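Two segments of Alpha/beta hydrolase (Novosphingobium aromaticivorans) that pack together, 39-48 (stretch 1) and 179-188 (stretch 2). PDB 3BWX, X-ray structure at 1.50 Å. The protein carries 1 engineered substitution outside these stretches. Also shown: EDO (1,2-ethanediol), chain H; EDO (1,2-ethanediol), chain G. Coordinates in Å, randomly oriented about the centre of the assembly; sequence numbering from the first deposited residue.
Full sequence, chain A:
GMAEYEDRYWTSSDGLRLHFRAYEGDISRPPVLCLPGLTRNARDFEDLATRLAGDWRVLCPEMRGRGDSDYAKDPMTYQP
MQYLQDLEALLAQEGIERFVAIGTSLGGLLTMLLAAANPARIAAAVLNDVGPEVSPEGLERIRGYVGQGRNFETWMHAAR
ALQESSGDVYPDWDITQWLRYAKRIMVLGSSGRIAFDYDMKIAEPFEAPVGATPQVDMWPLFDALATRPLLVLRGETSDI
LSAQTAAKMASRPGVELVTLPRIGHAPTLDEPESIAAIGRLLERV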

# COMPACT_ATOMS: atom_id res chain seq x y z
N THR A 39 -4.76 -5.95 -1.79
CA THR A 39 -6.02 -6.25 -1.10
C THR A 39 -6.36 -5.27 0.02
O THR A 39 -7.26 -5.55 0.83
N ARG A 40 -5.66 -4.14 0.06
CA ARG A 40 -5.63 -3.34 1.25
C ARG A 40 -6.32 -2.00 1.02
O ARG A 40 -6.72 -1.66 -0.10
N ASN A 41 -6.53 -1.28 2.11
CA ASN A 41 -7.32 -0.05 2.15
C ASN A 41 -6.65 1.00 3.09
O ASN A 41 -5.51 0.83 3.61
N ALA A 42 -7.31 2.13 3.28
CA ALA A 42 -6.72 3.25 4.01
C ALA A 42 -6.37 2.87 5.44
O ALA A 42 -5.45 3.46 6.06
N ARG A 43 -7.05 1.87 6.00
CA ARG A 43 -6.77 1.47 7.39
C ARG A 43 -5.37 0.92 7.62
O ARG A 43 -4.88 0.94 8.74
N ASP A 44 -4.70 0.48 6.56
CA ASP A 44 -3.29 0.03 6.72
C ASP A 44 -2.41 1.16 7.20
O ASP A 44 -1.38 0.90 7.85
N PHE A 45 -2.86 2.40 6.96
CA PHE A 45 -2.14 3.60 7.39
C PHE A 45 -2.72 4.31 8.60
O PHE A 45 -2.34 5.45 8.92
N GLU A 46 -3.64 3.67 9.30
CA GLU A 46 -4.42 4.39 10.31
C GLU A 46 -3.54 4.92 11.46
O GLU A 46 -3.90 5.92 12.08
N ASP A 47 -2.48 4.18 11.82
CA ASP A 47 -1.55 4.65 12.88
C ASP A 47 -0.43 5.55 12.32
O ASP A 47 -0.12 6.59 12.91
N LEU A 48 0.13 5.19 11.16
CA LEU A 48 1.18 6.03 10.57
C LEU A 48 0.65 7.43 10.28
O LEU A 48 1.30 8.41 10.52
N LEU A 179 -5.23 -8.94 16.06
CA LEU A 179 -6.57 -8.35 16.04
C LEU A 179 -6.54 -6.97 15.36
O LEU A 179 -7.41 -6.64 14.56
N ARG A 180 -5.53 -6.19 15.70
CA ARG A 180 -5.35 -4.86 15.10
C ARG A 180 -5.20 -5.00 13.56
O ARG A 180 -5.81 -4.30 12.77
N TYR A 181 -4.39 -5.97 13.16
CA TYR A 181 -4.20 -6.26 11.76
C TYR A 181 -5.49 -6.73 11.09
O TYR A 181 -5.78 -6.33 9.95
N ALA A 182 -6.24 -7.64 11.74
CA ALA A 182 -7.48 -8.22 11.21
C ALA A 182 -8.43 -7.07 10.87
O ALA A 182 -9.04 -7.07 9.79
N LYS A 183 -8.58 -6.11 11.81
CA LYS A 183 -9.57 -5.06 11.60
C LYS A 183 -9.15 -4.13 10.48
O LYS A 183 -9.99 -3.46 9.89
N ARG A 184 -7.85 -4.06 10.19
CA ARG A 184 -7.42 -3.24 9.06
C ARG A 184 -7.76 -3.81 7.69
O ARG A 184 -7.97 -3.04 6.73
N ILE A 185 -7.82 -5.14 7.59
CA ILE A 185 -7.97 -5.79 6.30
C ILE A 185 -9.33 -6.48 6.09
O ILE A 185 -9.67 -6.90 4.98
N MSE A 186 -10.10 -6.59 7.18
CA MSE A 186 -11.39 -7.24 7.14
C MSE A 186 -12.42 -6.32 7.74
O MSE A 186 -12.12 -5.37 8.43
N VAL A 187 -13.68 -6.66 7.51
CA VAL A 187 -14.80 -5.83 7.96
C VAL A 187 -15.99 -6.71 8.34
O VAL A 187 -16.21 -7.75 7.77
N LEU A 188 -16.74 -6.27 9.34
CA LEU A 188 -17.99 -6.91 9.68
C LEU A 188 -19.00 -6.45 8.65
O LEU A 188 -19.41 -5.28 8.65

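Arg-184 anchors the contact between the helix end of stretch 2 and the turn of stretch 1. Its CA-to-CB bond points sideways, but after an m chi1 the chain runs fully extended (t, t, chi4 -176°), laying the guanidinium edge-on to two carboxylates: NE donates to Glu-46 OE2 at 2.8 Å, and NH2 forms a salt bridge with Asp-47 OD2 at 3.1 Å. Glu-46 (p, t) and Asp-47 (m) both point toward stretch 2. Water 3 links Glu-46 OE2 to Arg-180 O, donating to each.

Arg-43 also points toward the helix, and its m, t, m chain folds over the end of the helix, where Lys-183 O and Arg-184 O accept no backbone hydrogen bond within the stretch: NE and NH2 both donate to Lys-183 O, at 2.9 and 3.1 Å. Asn-41, in p, turns its amide so that ND2 donates to Arg-184 O (3.0 Å) while OD1 accepts from Arg-43 N (2.8 Å). Water 2 donates to Arg-184 O and accepts from Asn-41 N.

Arg-40 bends through m, m, bringing NH1 to Asp-44 OD2 (2.9 Å, a salt bridge) and a guanidinium face over Ile-185 CG2; its NH2 lies 2.9 Å from Tyr-181 OH. Two ethanediols, probably from the crystallisation liquor, border Arg-180; the chain G molecule donates through O1 to Asp-47 OD2 (2.6 Å).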

# COMPACT_ATOMS: atom_id res chain seq x y z
CB THR A 39 -6.04 -7.69 -0.54
OG1 THR A 39 -4.97 -7.83 0.39
CG2 THR A 39 -5.91 -8.70 -1.65
CB ARG A 40 -4.20 -3.14 1.71
CG ARG A 40 -3.41 -4.41 1.96
CD ARG A 40 -4.05 -5.24 3.07
NE ARG A 40 -3.32 -6.46 3.35
CZ ARG A 40 -2.25 -6.52 4.14
NH1 ARG A 40 -1.81 -5.45 4.77
NH2 ARG A 40 -1.64 -7.68 4.33
CB ASN A 41 -8.78 -0.38 2.54
CG ASN A 41 -8.89 -0.91 3.96
OD1 ASN A 41 -8.67 -0.15 4.91
ND2 ASN A 41 -9.13 -2.23 4.11
CB ALA A 42 -7.67 4.44 4.02
CB ARG A 43 -7.83 0.51 7.96
CG ARG A 43 -9.18 1.12 7.90
CD ARG A 43 -10.25 0.36 8.68
NE ARG A 43 -10.46 -1.04 8.33
CZ ARG A 43 -11.11 -1.49 7.25
NH1 ARG A 43 -11.53 -0.67 6.32
NH2 ARG A 43 -11.24 -2.79 7.10
CB ASP A 44 -2.71 -0.56 5.43
CG ASP A 44 -2.95 -2.07 5.31
OD1 ASP A 44 -3.68 -2.70 6.13
OD2 ASP A 44 -2.38 -2.65 4.39
CB PHE A 45 -2.07 4.55 6.18
CG PHE A 45 -1.35 3.95 5.01
CD1 PHE A 45 0.05 3.79 5.02
CD2 PHE A 45 -2.07 3.50 3.91
CE1 PHE A 45 0.70 3.21 3.94
CE2 PHE A 45 -1.39 2.91 2.85
CZ PHE A 45 -0.05 2.77 2.86
CB GLU A 46 -5.54 3.50 10.88
CG GLU A 46 -5.07 2.25 11.63
CD GLU A 46 -6.16 1.25 12.06
OE1 GLU A 46 -7.33 1.46 11.67
OE2 GLU A 46 -5.80 0.23 12.75
CB ASP A 47 -0.96 3.46 13.70
CG ASP A 47 -1.98 2.77 14.59
OD1 ASP A 47 -3.14 3.23 14.63
OD2 ASP A 47 -1.61 1.77 15.25
CB LEU A 48 1.69 5.41 9.28
CG LEU A 48 2.79 6.20 8.58
CD1 LEU A 48 4.01 6.28 9.45
CD2 LEU A 48 3.09 5.56 7.22
CB LEU A 179 -7.16 -8.26 17.44
CG LEU A 179 -7.68 -9.58 18.00
CD1 LEU A 179 -7.93 -9.37 19.52
CD2 LEU A 179 -8.90 -10.09 17.31
CB ARG A 180 -4.10 -4.16 15.69
CG ARG A 180 -3.96 -2.72 15.19
CD ARG A 180 -2.61 -2.10 15.52
NE ARG A 180 -2.44 -2.07 16.93
CZ ARG A 180 -1.44 -2.59 17.66
NH1 ARG A 180 -0.34 -3.16 17.16
NH2 ARG A 180 -1.53 -2.44 18.95
CB TYR A 181 -3.16 -7.38 11.70
CG TYR A 181 -2.72 -7.89 10.35
CD1 TYR A 181 -1.86 -7.15 9.57
CD2 TYR A 181 -3.08 -9.15 9.92
CE1 TYR A 181 -1.40 -7.63 8.36
CE2 TYR A 181 -2.63 -9.65 8.72
CZ TYR A 181 -1.78 -8.88 7.94
OH TYR A 181 -1.31 -9.36 6.73
CB ALA A 182 -8.13 -9.24 12.19
CB LYS A 183 -9.86 -4.30 12.92
CG LYS A 183 -10.56 -5.20 13.92
CD LYS A 183 -11.27 -4.43 15.01
CE LYS A 183 -12.63 -3.96 14.53
NZ LYS A 183 -13.33 -3.12 15.55
CB ARG A 184 -5.93 -2.96 9.11
CG ARG A 184 -5.49 -2.09 10.24
CD ARG A 184 -4.02 -1.93 10.32
NE ARG A 184 -3.68 -1.10 11.44
CZ ARG A 184 -2.45 -0.70 11.74
NH1 ARG A 184 -1.39 -1.16 11.09
NH2 ARG A 184 -2.28 0.08 12.80
CB ILE A 185 -6.76 -6.73 6.04
CG1 ILE A 185 -6.83 -8.04 6.83
CG2 ILE A 185 -5.44 -5.98 6.31
CD1 ILE A 185 -5.60 -8.91 6.53
CB MSE A 186 -11.38 -8.61 7.88
CG MSE A 186 -10.21 -9.48 7.56
SE MSE A 186 -10.35 -11.24 8.32
CE MSE A 186 -11.71 -11.88 7.16
CB VAL A 187 -15.17 -4.81 6.86
CG1 VAL A 187 -15.77 -5.50 5.65
CG2 VAL A 187 -16.18 -3.82 7.39
CB LEU A 188 -18.43 -6.51 11.08
CG LEU A 188 -19.80 -7.05 11.53
CD1 LEU A 188 -19.92 -8.57 11.55
CD2 LEU A 188 -20.07 -6.46 12.89
C1 EDO H . 0.11 -3.70 13.23
O1 EDO H . 0.17 -2.46 13.97
C2 EDO H . -0.08 -4.91 14.16
O2 EDO H . 1.09 -5.01 14.98
C1 EDO G . 1.08 0.33 16.57
O1 EDO G . 0.90 1.56 15.86
C2 EDO G . 2.24 0.49 17.52
O2 EDO G . 1.90 1.46 18.51
O HOH W 1 -8.11 -7.46 2.70
O HOH W 2 -6.03 -2.67 4.70
O HOH W 3 -7.14 -2.09 13.54